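Side-chain contacts in extracellular protein containing a SCP domain (Bacillus anthracis, PDB 4IFA), which is of unknown function but is extracellular, joins a CAP-associated N-terminal region to an SCP (cysteine-rich secretory protein family) domain, and has been considered a vaccine candidate: residues 83-88 with 224-229; 167-172 with 301-306; 179-184 with 189-194; 268-273 with 277-282. One frame throughout, in Å; residues are numbered along the deposited sequence. Where two conformers were deposited one is given.

Interaction 1 (83-88 with 224-229); sequences VYNQDL and IFDLTN
Asn85 and Asp226 make the polar part of this contact. Asn85 ND2 donates to Asp226 OD2 at 2.8 Å, and the N-H...O angle of 170° makes the bond nearly straight. The acceptor lies almost in the plane of the Asn85 amide. The amide reaches OD2 on the syn side of the carboxylate but from out of its plane, and the two flat groups are turned 61° against each other. With chi1 at 68°, Asn85 CG is tucked over the backbone, and the amide faces the helix. The oxygen end of the amide is held too. Gln86 NE2 donates to Asn85 OD1 at 2.9 Å from above the carbonyl plane, and Ser70 OG is a further partner of OD1. The amide is therefore gripped at both ends, which should fix its rotation. Asp226 OD2 also has a long, weak ion pair with Arg71.

Leu88 carries the apolar part, with looser contacts. Its methyls pack on the helix, CD1 4.1 Å from Asn229 CB and CD2 4.3 Å from the backbone at Asp226 O. The polar end of Asn229 turns to other partners, OD1 accepting from Leu240 N.

Residues 85-88 leave the end of strand 80-84, which pairs with strand 71-74. The long helix 210-234 faces them with Asp226 and Asn229. Its Leu227 and Thr228 pack on helix 298-306, and Phe225 and Thr228 touch Leu323 of strand 322-328.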
loop_
_atom_site.group_PDB
_atom_site.type_symbol
_atom_site.label_atom_id
_atom_site.label_comp_id
_atom_site.label_asym_id
_atom_site.label_seq_id
_atom_site.Cartn_x
_atom_site.Cartn_y
_atom_site.Cartn_z
ATOM N N VAL A 83 5.948 -9.054 -6.672
ATOM C CA VAL A 83 4.548 -8.662 -6.812
ATOM C C VAL A 83 3.772 -9.674 -7.637
ATOM O O VAL A 83 4.149 -9.987 -8.759
ATOM C CB VAL A 83 4.467 -7.309 -7.536
ATOM C CG1 VAL A 83 3.038 -6.840 -7.687
ATOM C CG2 VAL A 83 5.251 -6.267 -6.744
ATOM N N TYR A 84 2.662 -10.152 -7.085
ATOM C CA TYR A 84 1.729 -11.071 -7.727
ATOM C C TYR A 84 0.416 -10.321 -7.981
ATOM O O TYR A 84 -0.504 -10.373 -7.168
ATOM C CB TYR A 84 1.503 -12.300 -6.827
ATOM C CG TYR A 84 2.766 -13.116 -6.668
ATOM C CD1 TYR A 84 3.029 -14.206 -7.481
ATOM C CD2 TYR A 84 3.723 -12.775 -5.703
ATOM C CE1 TYR A 84 4.221 -14.945 -7.364
ATOM C CE2 TYR A 84 4.910 -13.488 -5.577
ATOM C CZ TYR A 84 5.142 -14.586 -6.375
ATOM O OH TYR A 84 6.325 -15.294 -6.236
ATOM N N ASN A 85 0.371 -9.642 -9.120
ATOM C CA ASN A 85 -0.770 -8.751 -9.434
ATOM C C ASN A 85 -1.585 -9.163 -10.642
ATOM O O ASN A 85 -2.450 -8.405 -11.049
ATOM C CB ASN A 85 -0.257 -7.322 -9.688
ATOM C CG ASN A 85 0.567 -7.222 -10.951
ATOM O OD1 ASN A 85 1.057 -8.236 -11.439
ATOM N ND2 ASN A 85 0.743 -6.020 -11.500
ATOM N N GLN A 86 -1.379 -10.338 -11.196
ATOM C CA GLN A 86 -2.109 -10.666 -12.439
ATOM C C GLN A 86 -3.587 -11.017 -12.246
ATOM O O GLN A 86 -4.368 -10.998 -13.207
ATOM C CB GLN A 86 -1.336 -11.675 -13.293
ATOM C CG GLN A 86 0.045 -11.131 -13.780
ATOM C CD GLN A 86 -0.028 -9.865 -14.673
ATOM O OE1 GLN A 86 -0.621 -9.892 -15.763
ATOM N NE2 GLN A 86 0.604 -8.768 -14.227
ATOM N N ASP A 87 -3.971 -11.300 -11.007
ATOM C CA ASP A 87 -5.350 -11.548 -10.661
ATOM C C ASP A 87 -5.632 -10.661 -9.472
ATOM O O ASP A 87 -5.172 -10.923 -8.342
ATOM C CB ASP A 87 -5.558 -13.023 -10.308
ATOM C CG ASP A 87 -6.989 -13.344 -9.899
ATOM O OD1 ASP A 87 -7.802 -12.437 -9.609
ATOM O OD2 ASP A 87 -7.290 -14.572 -9.886
ATOM N N LEU A 88 -6.451 -9.626 -9.683
ATOM C CA LEU A 88 -6.729 -8.673 -8.601
ATOM C C LEU A 88 -7.391 -9.304 -7.375
ATOM O O LEU A 88 -7.176 -8.812 -6.269
ATOM C CB LEU A 88 -7.500 -7.428 -9.076
ATOM C CG LEU A 88 -6.721 -6.476 -10.009
ATOM C CD1 LEU A 88 -7.559 -5.206 -10.216
ATOM C CD2 LEU A 88 -5.262 -6.120 -9.551
ATOM N N ILE A 224 0.589 1.717 -6.269
ATOM C CA ILE A 224 -0.561 2.584 -6.056
ATOM C C ILE A 224 -1.576 2.369 -7.172
ATOM O O ILE A 224 -2.796 2.368 -6.920
ATOM C CB ILE A 224 -0.144 4.083 -5.939
ATOM C CG1 ILE A 224 0.548 4.317 -4.602
ATOM C CG2 ILE A 224 -1.378 5.016 -6.105
ATOM C CD1 ILE A 224 1.284 5.689 -4.509
ATOM N N PHE A 225 -1.136 2.319 -8.414
ATOM C CA PHE A 225 -2.049 2.073 -9.531
ATOM C C PHE A 225 -2.882 0.806 -9.389
ATOM O O PHE A 225 -4.119 0.845 -9.414
ATOM C CB PHE A 225 -1.293 2.105 -10.855
ATOM C CG PHE A 225 -2.123 1.740 -12.028
ATOM C CD1 PHE A 225 -3.009 2.666 -12.614
ATOM C CD2 PHE A 225 -2.064 0.474 -12.571
ATOM C CE1 PHE A 225 -3.800 2.308 -13.707
ATOM C CE2 PHE A 225 -2.857 0.129 -13.664
ATOM C CZ PHE A 225 -3.714 1.053 -14.233
ATOM N N ASP A 226 -2.216 -0.312 -9.202
ATOM C CA ASP A 226 -2.937 -1.576 -9.074
ATOM C C ASP A 226 -3.859 -1.593 -7.853
ATOM O O ASP A 226 -4.986 -2.100 -7.930
ATOM C CB ASP A 226 -1.955 -2.737 -8.959
ATOM C CG ASP A 226 -1.268 -3.069 -10.239
ATOM O OD1 ASP A 226 -1.819 -2.826 -11.327
ATOM O OD2 ASP A 226 -0.142 -3.659 -10.192
ATOM N N LEU A 227 -3.392 -1.059 -6.722
ATOM C CA LEU A 227 -4.178 -1.104 -5.505
ATOM C C LEU A 227 -5.356 -0.134 -5.604
ATOM O O LEU A 227 -6.370 -0.342 -4.958
ATOM C CB LEU A 227 -3.261 -0.839 -4.298
ATOM C CG LEU A 227 -2.190 -1.891 -4.056
ATOM C CD1 LEU A 227 -1.199 -1.372 -2.980
ATOM C CD2 LEU A 227 -2.876 -3.182 -3.605
ATOM N N THR A 228 -5.221 0.919 -6.417
ATOM C CA THR A 228 -6.368 1.828 -6.672
ATOM C C THR A 228 -7.417 1.029 -7.462
ATOM O O THR A 228 -8.599 1.187 -7.193
ATOM C CB THR A 228 -5.951 3.105 -7.433
ATOM O OG1 THR A 228 -5.113 3.884 -6.553
ATOM C CG2 THR A 228 -7.145 3.977 -7.769
ATOM N N ASN A 229 -7.007 0.210 -8.421
ATOM C CA ASN A 229 -7.957 -0.589 -9.179
ATOM C C ASN A 229 -8.633 -1.657 -8.292
ATOM O O ASN A 229 -9.788 -1.994 -8.522
ATOM C CB ASN A 229 -7.377 -1.146 -10.457
ATOM C CG ASN A 229 -7.356 -0.123 -11.562
ATOM O OD1 ASN A 229 -8.244 0.725 -11.611
ATOM N ND2 ASN A 229 -6.376 -0.198 -12.459
#

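Interaction 2 (167-172 with 301-306); sequences QLYFDH and ALQGWL
In the conformer given, Gln303 lays its aliphatic part over one face of the Tyr169 ring. Its CG stands 4.0 Å from the ring centroid, 25° off the normal, a CH-pi contact shifted toward the CD1 rim. The closest pair is Gln303 CG to Tyr169 CD1 at 3.6 Å. Gln167 CG lies over the opposite face. The Gln303 chain bends about the CB-CG bond (chi2 -62°), which carries its amide past Tyr169 CB, with the amide and ring planes 55° apart. NE2 is too far from Phe170 O to bond directly. A water lies between them, accepting from Gln303 NE2 at 3.1 Å and within 3.2 Å of Phe170 O, to which it may donate. Asn307 ND2 also bonds that oxygen.

Asp171 and Leu306 cross at about a right angle. Asp171 OD2 rests 3.8 Å from Leu306 CG, while its charge is met by a salt bridge to Arg312. Tyr169 OH bonds Arg181.

Strand 167-171 and helix 301-306 run roughly parallel. This is buried helix-on-sheet packing between the CAP-associated N-terminal region and the SCP domain.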
loop_
_atom_site.group_PDB
_atom_site.type_symbol
_atom_site.label_atom_id
_atom_site.label_comp_id
_atom_site.label_asym_id
_atom_site.label_seq_id
_atom_site.Cartn_x
_atom_site.Cartn_y
_atom_site.Cartn_z
ATOM N N GLN A 167 -0.193 -5.721 10.448
ATOM C CA GLN A 167 -0.815 -4.397 10.431
ATOM C C GLN A 167 -2.108 -4.573 9.635
ATOM O O GLN A 167 -2.086 -4.979 8.471
ATOM C CB GLN A 167 0.097 -3.386 9.745
ATOM C CG GLN A 167 -0.331 -1.920 9.741
ATOM C CD GLN A 167 0.748 -1.015 9.096
ATOM O OE1 GLN A 167 1.578 -1.465 8.301
ATOM N NE2 GLN A 167 0.688 0.267 9.405
ATOM N N LEU A 168 -3.223 -4.228 10.260
ATOM C CA LEU A 168 -4.561 -4.488 9.704
ATOM C C LEU A 168 -5.125 -3.189 9.171
ATOM O O LEU A 168 -5.555 -2.336 9.939
ATOM C CB LEU A 168 -5.472 -5.105 10.771
ATOM C CG LEU A 168 -4.937 -6.349 11.499
ATOM C CD1 LEU A 168 -5.930 -6.771 12.602
ATOM C CD2 LEU A 168 -4.701 -7.483 10.536
ATOM N N TYR A 169 -5.139 -3.047 7.846
ATOM C CA TYR A 169 -5.593 -1.814 7.229
ATOM C C TYR A 169 -7.104 -1.845 7.026
ATOM O O TYR A 169 -7.645 -2.730 6.352
ATOM C CB TYR A 169 -4.898 -1.583 5.892
ATOM C CG TYR A 169 -3.474 -1.067 5.949
ATOM C CD1 TYR A 169 -3.207 0.229 6.377
ATOM C CD2 TYR A 169 -2.395 -1.829 5.492
ATOM C CE1 TYR A 169 -1.942 0.749 6.385
ATOM C CE2 TYR A 169 -1.117 -1.297 5.476
ATOM C CZ TYR A 169 -0.900 -0.026 5.924
ATOM O OH TYR A 169 0.353 0.570 5.862
ATOM N N PHE A 170 -7.777 -0.850 7.603
ATOM C CA PHE A 170 -9.231 -0.692 7.482
ATOM C C PHE A 170 -9.602 0.537 6.646
ATOM O O PHE A 170 -8.872 1.523 6.614
ATOM C CB PHE A 170 -9.860 -0.513 8.858
ATOM C CG PHE A 170 -9.926 -1.762 9.651
ATOM C CD1 PHE A 170 -11.023 -2.603 9.549
ATOM C CD2 PHE A 170 -8.870 -2.149 10.457
ATOM C CE1 PHE A 170 -11.066 -3.825 10.260
ATOM C CE2 PHE A 170 -8.911 -3.338 11.153
ATOM C CZ PHE A 170 -9.995 -4.173 11.046
ATOM N N ASP A 171 -10.765 0.442 6.020
ATOM C CA ASP A 171 -11.494 1.580 5.507
ATOM C C ASP A 171 -12.416 1.967 6.658
ATOM O O ASP A 171 -13.367 1.242 6.955
ATOM C CB ASP A 171 -12.295 1.131 4.283
ATOM C CG ASP A 171 -13.154 2.237 3.721
ATOM O OD1 ASP A 171 -13.620 3.115 4.489
ATOM O OD2 ASP A 171 -13.312 2.275 2.475
ATOM N N HIS A 172 -12.102 3.052 7.354
ATOM C CA HIS A 172 -12.891 3.420 8.558
ATOM C C HIS A 172 -14.265 3.903 8.209
ATOM O O HIS A 172 -15.128 4.008 9.104
ATOM C CB HIS A 172 -12.199 4.445 9.465
ATOM C CG HIS A 172 -12.421 5.870 9.080
ATOM N ND1 HIS A 172 -11.674 6.512 8.116
ATOM C CD2 HIS A 172 -13.285 6.798 9.565
ATOM C CE1 HIS A 172 -12.084 7.764 8.007
ATOM N NE2 HIS A 172 -13.057 7.970 8.885
ATOM N N ALA A 301 0.490 5.426 1.696
ATOM C CA ALA A 301 -0.121 6.653 1.148
ATOM C C ALA A 301 -1.523 6.408 0.665
ATOM O O ALA A 301 -2.430 7.193 0.951
ATOM C CB ALA A 301 0.709 7.233 -0.011
ATOM N N LEU A 302 -1.732 5.333 -0.073
ATOM C CA LEU A 302 -3.066 5.038 -0.618
ATOM C C LEU A 302 -4.098 4.805 0.521
ATOM O O LEU A 302 -5.281 5.221 0.422
ATOM C CB LEU A 302 -3.013 3.839 -1.570
ATOM C CG LEU A 302 -4.323 3.405 -2.186
ATOM C CD1 LEU A 302 -4.930 4.528 -3.004
ATOM C CD2 LEU A 302 -4.039 2.193 -3.066
ATOM N N GLN A 303 -3.684 4.156 1.608
ATOM C CA GLN A 303 -4.587 3.927 2.734
ATOM C C GLN A 303 -4.932 5.246 3.421
ATOM O O GLN A 303 -6.023 5.398 3.975
ATOM C CB GLN A 303 -4.044 2.877 3.695
ATOM C CG GLN A 303 -4.142 1.482 3.112
ATOM C CD GLN A 303 -5.579 1.088 2.846
ATOM O OE1 GLN A 303 -5.962 0.734 1.718
ATOM N NE2 GLN A 303 -6.398 1.162 3.880
ATOM N N GLY A 304 -4.011 6.204 3.382
ATOM C CA GLY A 304 -4.294 7.550 3.886
ATOM C C GLY A 304 -5.342 8.218 3.009
ATOM O O GLY A 304 -6.301 8.855 3.508
ATOM N N TRP A 305 -5.226 8.081 1.691
ATOM C CA TRP A 305 -6.212 8.656 0.769
ATOM C C TRP A 305 -7.597 8.026 0.920
ATOM O O TRP A 305 -8.631 8.706 0.938
ATOM C CB TRP A 305 -5.765 8.566 -0.687
ATOM C CG TRP A 305 -4.570 9.404 -1.005
ATOM C CD1 TRP A 305 -4.307 10.656 -0.511
ATOM C CD2 TRP A 305 -3.527 9.125 -1.964
ATOM N NE1 TRP A 305 -3.155 11.152 -1.070
ATOM C CE2 TRP A 305 -2.651 10.237 -1.957
ATOM C CE3 TRP A 305 -3.222 8.044 -2.784
ATOM C CZ2 TRP A 305 -1.509 10.268 -2.764
ATOM C CZ3 TRP A 305 -2.084 8.073 -3.537
ATOM C CH2 TRP A 305 -1.266 9.188 -3.547
ATOM N N LEU A 306 -7.644 6.709 1.048
ATOM C CA LEU A 306 -8.933 5.990 1.211
ATOM C C LEU A 306 -9.674 6.476 2.433
ATOM O O LEU A 306 -10.915 6.570 2.440
ATOM C CB LEU A 306 -8.676 4.491 1.345
ATOM C CG LEU A 306 -9.880 3.556 1.395
ATOM C CD1 LEU A 306 -10.627 3.591 0.072
ATOM C CD2 LEU A 306 -9.451 2.134 1.787
HETATM O O HOH W 1 -5.768 2.394 6.659
#

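Interaction 3 (179-184 with 189-194); sequences GVRYMD and LRQRPY
In the conformer given, Gln191 sets its amide oxygen over the Arg181 guanidinium. OE1 lies 3.4 Å from Arg181 CZ, above the centre of one face, and the amide and guanidinium planes are 37° apart. The oxygen is therefore stacked on the group and is not bonded to its edge. Arg181 NH1 and Gln191 NE2 are also 3.4 Å apart, but both are donors and make no bond. The Arg181 chain runs out from the strand with CG anti to the backbone N (chi1 -172°), then turns at chi3 to present its face.

Met183, a selenomethionine, completes the contact. Its SE touches Gln191 CG at 3.9 Å and Gln191 CB at 4.2 Å, with the two side chains crossing at about a right angle. Residues 185-191 form the short helix that follows strand 176-183, so Gln191 reaches back to the strand.

The polar ends find partners elsewhere. Asp297 OD2 takes a salt bridge from Arg181 NH1 and a hydrogen bond from Gln191 NE2. Gln191 OE1 is bonded to Ser296 OG. One carboxylate oxygen thus gathers the two neighbouring donors, and its negative charge probably offsets their closeness in this buried place.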
loop_
_atom_site.group_PDB
_atom_site.type_symbol
_atom_site.label_atom_id
_atom_site.label_comp_id
_atom_site.label_asym_id
_atom_site.label_seq_id
_atom_site.Cartn_x
_atom_site.Cartn_y
_atom_site.Cartn_z
ATOM N N GLY A 179 -6.803 -4.579 3.839
ATOM C CA GLY A 179 -5.444 -5.110 3.557
ATOM C C GLY A 179 -4.773 -5.576 4.809
ATOM O O GLY A 179 -5.184 -5.198 5.911
ATOM N N VAL A 180 -3.747 -6.438 4.647
ATOM C CA VAL A 180 -2.983 -6.917 5.800
ATOM C C VAL A 180 -1.506 -6.831 5.405
ATOM O O VAL A 180 -1.103 -7.393 4.386
ATOM C CB VAL A 180 -3.315 -8.375 6.165
ATOM C CG1 VAL A 180 -2.449 -8.860 7.316
ATOM C CG2 VAL A 180 -4.819 -8.507 6.541
ATOM N N ARG A 181 -0.720 -6.129 6.230
ATOM C CA ARG A 181 0.730 -6.062 6.052
ATOM C C ARG A 181 1.408 -6.852 7.147
ATOM O O ARG A 181 1.458 -6.416 8.275
ATOM C CB ARG A 181 1.246 -4.606 6.018
ATOM C CG ARG A 181 2.707 -4.507 5.644
ATOM C CD ARG A 181 3.307 -3.197 6.108
ATOM N NE ARG A 181 2.741 -1.977 5.525
ATOM C CZ ARG A 181 3.197 -1.312 4.464
ATOM N NH1 ARG A 181 4.186 -1.762 3.742
ATOM N NH2 ARG A 181 2.613 -0.173 4.102
ATOM N N TYR A 182 1.989 -8.008 6.803
ATOM C CA TYR A 182 2.732 -8.803 7.737
ATOM C C TYR A 182 4.173 -8.296 7.742
ATOM O O TYR A 182 4.698 -7.968 6.680
ATOM C CB TYR A 182 2.772 -10.259 7.301
ATOM C CG TYR A 182 1.396 -10.911 7.272
ATOM C CD1 TYR A 182 0.700 -11.137 8.439
ATOM C CD2 TYR A 182 0.824 -11.348 6.080
ATOM C CE1 TYR A 182 -0.565 -11.743 8.429
ATOM C CE2 TYR A 182 -0.396 -11.969 6.059
ATOM C CZ TYR A 182 -1.088 -12.192 7.225
ATOM O OH TYR A 182 -2.323 -12.812 7.181
HETATM N N MSE A 183 4.754 -8.202 8.930
HETATM C CA MSE A 183 6.144 -7.753 9.071
HETATM C C MSE A 183 6.864 -8.474 10.166
HETATM O O MSE A 183 6.286 -8.705 11.219
HETATM C CB MSE A 183 6.155 -6.271 9.455
HETATM C CG MSE A 183 5.579 -5.328 8.423
HETATM SE SE MSE A 183 5.544 -3.432 9.072
HETATM C CE MSE A 183 3.959 -3.615 10.134
ATOM N N ASP A 184 8.126 -8.833 9.938
ATOM C CA ASP A 184 8.971 -9.340 11.018
ATOM C C ASP A 184 9.408 -8.118 11.875
ATOM O O ASP A 184 9.100 -6.957 11.543
ATOM C CB ASP A 184 10.153 -10.210 10.489
ATOM C CG ASP A 184 11.151 -9.451 9.624
ATOM O OD1 ASP A 184 11.050 -8.217 9.435
ATOM O OD2 ASP A 184 12.078 -10.125 9.115
ATOM N N LEU A 189 10.381 -2.021 12.607
ATOM C CA LEU A 189 11.228 -0.927 13.098
ATOM C C LEU A 189 11.682 0.034 11.978
ATOM O O LEU A 189 11.804 1.224 12.209
ATOM C CB LEU A 189 12.401 -1.498 13.889
ATOM C CG LEU A 189 11.950 -2.226 15.168
ATOM C CD1 LEU A 189 13.081 -2.979 15.807
ATOM C CD2 LEU A 189 11.322 -1.255 16.170
ATOM N N ARG A 190 11.935 -0.490 10.783
ATOM C CA ARG A 190 12.321 0.313 9.599
ATOM C C ARG A 190 11.165 1.181 9.053
ATOM O O ARG A 190 11.344 2.381 8.789
ATOM C CB ARG A 190 12.751 -0.655 8.488
ATOM C CG ARG A 190 13.928 -1.539 8.895
ATOM C CD ARG A 190 15.238 -0.972 8.538
ATOM N NE ARG A 190 15.768 -1.555 7.306
ATOM C CZ ARG A 190 16.564 -2.631 7.260
ATOM N NH1 ARG A 190 17.018 -3.074 6.089
ATOM N NH2 ARG A 190 16.923 -3.272 8.373
ATOM N N GLN A 191 10.002 0.540 8.882
ATOM C CA GLN A 191 8.749 1.172 8.395
ATOM C C GLN A 191 8.283 2.286 9.334
ATOM O O GLN A 191 7.844 3.345 8.886
ATOM C CB GLN A 191 7.598 0.136 8.283
ATOM C CG GLN A 191 7.489 -0.758 6.991
ATOM C CD GLN A 191 6.661 -0.144 5.844
ATOM O OE1 GLN A 191 5.614 0.487 6.061
ATOM N NE2 GLN A 191 7.113 -0.367 4.613
ATOM N N ARG A 192 8.360 2.027 10.640
ATOM C CA ARG A 192 7.876 2.977 11.683
ATOM C C ARG A 192 6.489 3.546 11.382
ATOM O O ARG A 192 6.326 4.730 11.153
ATOM C CB ARG A 192 8.866 4.133 11.883
ATOM C CG ARG A 192 10.236 3.669 12.285
ATOM C CD ARG A 192 11.098 4.809 12.821
ATOM N NE ARG A 192 12.451 4.363 13.173
ATOM C CZ ARG A 192 13.338 5.088 13.859
ATOM N NH1 ARG A 192 13.035 6.311 14.296
ATOM N NH2 ARG A 192 14.545 4.590 14.121
ATOM N N PRO A 193 5.466 2.692 11.400
ATOM C CA PRO A 193 4.143 3.197 11.028
ATOM C C PRO A 193 3.489 4.146 12.020
ATOM O O PRO A 193 2.529 4.827 11.654
ATOM C CB PRO A 193 3.294 1.939 10.913
ATOM C CG PRO A 193 4.112 0.836 11.314
ATOM C CD PRO A 193 5.503 1.231 11.543
ATOM N N TYR A 194 3.991 4.176 13.257
ATOM C CA TYR A 194 3.429 4.998 14.316
ATOM C C TYR A 194 4.559 5.729 15.057
ATOM O O TYR A 194 5.740 5.457 14.829
ATOM C CB TYR A 194 2.700 4.113 15.335
ATOM C CG TYR A 194 1.964 2.917 14.741
ATOM C CD1 TYR A 194 0.798 3.080 13.986
ATOM C CD2 TYR A 194 2.422 1.626 14.957
ATOM C CE1 TYR A 194 0.128 1.982 13.436
ATOM C CE2 TYR A 194 1.739 0.508 14.427
ATOM C CZ TYR A 194 0.614 0.694 13.675
ATOM O OH TYR A 194 -0.011 -0.435 13.182
#

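Interaction 4 (268-273 with 277-282); sequences PTLGTL and LQRGKV
Arg279 reaches back from the last turn of its helix to grip one backbone oxygen with both ends of its guanidinium. NH1 donates to Leu270 O at 2.9 Å, with an N-H...O angle of 157°. NH2 adds a weak bond to the same Leu270 O at 3.3 Å. The oxygen lies at the edge of the guanidinium, and NH1 meets it in the carbonyl plane, on a lone pair. The Leu270 side chain covers part of one face of the same group, with CD2 4.0 Å from Arg279 CZ. The arginine chain stays extended up to CG and CD (chi1 -170°, chi2 174°) and bends only at chi3, which swings the group onto the loop.

The second pair is one helical turn. Leu277 N donates to Leu273 O at 3.0 Å. The two side chains cross obliquely, and Leu273 CG meets Leu277 CD1 at 3.9 Å.

Both ends of the helix are finished locally. Thr272 is the N-cap, its OG1 accepting from Asp275 N. A Schellman motif closes the other end, with Lys281 at C-prime and Val282 N bonded to Leu277 O.

The contact lies between the loop after helix 244-260 and the short helix 273-279. Leu277 packs inward on Val249 of helix 244-260. Leu273 and Leu277 both touch Ala287 of strand 286-293 and Asn335 of strand 331-338.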
loop_
_atom_site.group_PDB
_atom_site.type_symbol
_atom_site.label_atom_id
_atom_site.label_comp_id
_atom_site.label_asym_id
_atom_site.label_seq_id
_atom_site.Cartn_x
_atom_site.Cartn_y
_atom_site.Cartn_z
ATOM N N PRO A 268 3.558 27.233 -6.733
ATOM C CA PRO A 268 3.828 28.660 -6.771
ATOM C C PRO A 268 4.420 29.096 -8.116
ATOM O O PRO A 268 4.164 30.231 -8.558
ATOM C CB PRO A 268 4.821 28.857 -5.604
ATOM C CG PRO A 268 4.480 27.769 -4.644
ATOM C CD PRO A 268 4.120 26.606 -5.521
ATOM N N THR A 269 5.208 28.232 -8.761
ATOM C CA THR A 269 5.850 28.596 -10.045
ATOM C C THR A 269 5.282 27.933 -11.313
ATOM O O THR A 269 5.416 28.485 -12.417
ATOM C CB THR A 269 7.346 28.252 -10.031
ATOM O OG1 THR A 269 7.539 26.844 -9.878
ATOM C CG2 THR A 269 8.072 29.023 -8.902
ATOM N N LEU A 270 4.645 26.776 -11.173
ATOM C CA LEU A 270 4.156 26.008 -12.330
ATOM C C LEU A 270 2.638 25.888 -12.479
ATOM O O LEU A 270 2.158 25.215 -13.409
ATOM C CB LEU A 270 4.811 24.635 -12.355
ATOM C CG LEU A 270 6.328 24.683 -12.563
ATOM C CD1 LEU A 270 7.039 23.416 -12.059
ATOM C CD2 LEU A 270 6.704 24.995 -14.005
ATOM N N GLY A 271 1.888 26.521 -11.583
ATOM C CA GLY A 271 0.437 26.620 -11.688
ATOM C C GLY A 271 -0.432 25.508 -11.127
ATOM O O GLY A 271 -0.026 24.770 -10.234
ATOM N N THR A 272 -1.653 25.421 -11.652
ATOM C CA THR A 272 -2.678 24.505 -11.241
ATOM C C THR A 272 -2.492 23.151 -11.890
ATOM O O THR A 272 -1.631 22.948 -12.769
ATOM C CB THR A 272 -4.062 25.023 -11.727
ATOM O OG1 THR A 272 -4.044 25.105 -13.160
ATOM C CG2 THR A 272 -4.363 26.453 -11.157
ATOM N N LEU A 273 -3.260 22.188 -11.403
ATOM C CA LEU A 273 -3.284 20.848 -12.038
ATOM C C LEU A 273 -3.502 20.976 -13.575
ATOM O O LEU A 273 -2.795 20.389 -14.382
ATOM C CB LEU A 273 -4.368 19.975 -11.395
ATOM C CG LEU A 273 -4.561 18.623 -12.072
ATOM C CD1 LEU A 273 -3.329 17.733 -11.978
ATOM C CD2 LEU A 273 -5.817 17.987 -11.447
ATOM N N LEU A 277 -0.967 19.605 -16.570
ATOM C CA LEU A 277 -1.391 18.574 -17.545
ATOM C C LEU A 277 -1.240 19.095 -18.979
ATOM O O LEU A 277 -0.697 18.404 -19.846
ATOM C CB LEU A 277 -2.819 18.090 -17.252
ATOM C CG LEU A 277 -2.960 17.229 -15.986
ATOM C CD1 LEU A 277 -4.445 17.136 -15.635
ATOM C CD2 LEU A 277 -2.305 15.854 -16.158
ATOM N N GLN A 278 -1.692 20.315 -19.205
ATOM C CA GLN A 278 -1.513 20.975 -20.491
ATOM C C GLN A 278 -0.020 21.028 -20.885
ATOM O O GLN A 278 0.344 20.785 -22.041
ATOM C CB GLN A 278 -2.089 22.389 -20.427
ATOM C CG GLN A 278 -2.027 23.152 -21.752
ATOM C CD GLN A 278 -2.486 24.599 -21.629
ATOM O OE1 GLN A 278 -2.165 25.297 -20.645
ATOM N NE2 GLN A 278 -3.186 25.083 -22.653
ATOM N N ARG A 279 0.844 21.416 -19.941
ATOM C CA ARG A 279 2.283 21.473 -20.204
ATOM C C ARG A 279 2.874 20.112 -20.594
ATOM O O ARG A 279 3.802 20.045 -21.407
ATOM C CB ARG A 279 3.004 22.066 -18.977
ATOM C CG ARG A 279 4.460 22.405 -19.180
ATOM C CD ARG A 279 5.049 23.110 -17.962
ATOM N NE ARG A 279 4.414 24.405 -17.671
ATOM C CZ ARG A 279 3.652 24.703 -16.614
ATOM N NH1 ARG A 279 3.401 23.832 -15.659
ATOM N NH2 ARG A 279 3.118 25.912 -16.502
ATOM N N GLY A 280 2.314 19.035 -20.026
ATOM C CA GLY A 280 2.747 17.664 -20.313
ATOM C C GLY A 280 2.060 17.045 -21.520
ATOM O O GLY A 280 2.213 15.857 -21.762
ATOM N N LYS A 281 1.317 17.858 -22.258
ATOM C CA LYS A 281 0.604 17.461 -23.479
ATOM C C LYS A 281 -0.573 16.511 -23.244
ATOM O O LYS A 281 -0.977 15.765 -24.154
ATOM C CB LYS A 281 1.571 16.884 -24.536
ATOM C CG LYS A 281 2.782 17.754 -24.854
ATOM C CD LYS A 281 2.391 19.160 -25.317
ATOM C CE LYS A 281 3.541 19.907 -26.028
ATOM N NZ LYS A 281 4.755 20.096 -25.169
ATOM N N VAL A 282 -1.157 16.574 -22.053
ATOM C CA VAL A 282 -2.304 15.733 -21.723
ATOM C C VAL A 282 -3.622 16.476 -21.943
ATOM O O VAL A 282 -3.932 17.440 -21.233
ATOM C CB VAL A 282 -2.255 15.272 -20.250
ATOM C CG1 VAL A 282 -3.428 14.340 -19.936
ATOM C CG2 VAL A 282 -0.943 14.579 -19.985
#

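Overall arrangement
Interactions 2 and 3 are buried, interaction 1 is partly buried, and interaction 4 lies far out, its centre 27 Å from that of the chain. Interactions 1 and 2 both join the CAP-associated N-terminal region to the SCP domain. They touch where Leu227 and Thr228 pack on Leu302, so two neighbouring helices meet one sheet, the first at the loop after strand 80-84 and the second on strand 164-171. Interaction 3 shares that sheet, on the adjacent strand. Chemistry differs with place. Interaction 1 relies on a direct amide-carboxylate bond, interaction 2 on packing and a water, and interaction 3 on stacking over a charged group. Interaction 4 stays within the SCP domain, pairing an exposed arginine with a loop carbonyl.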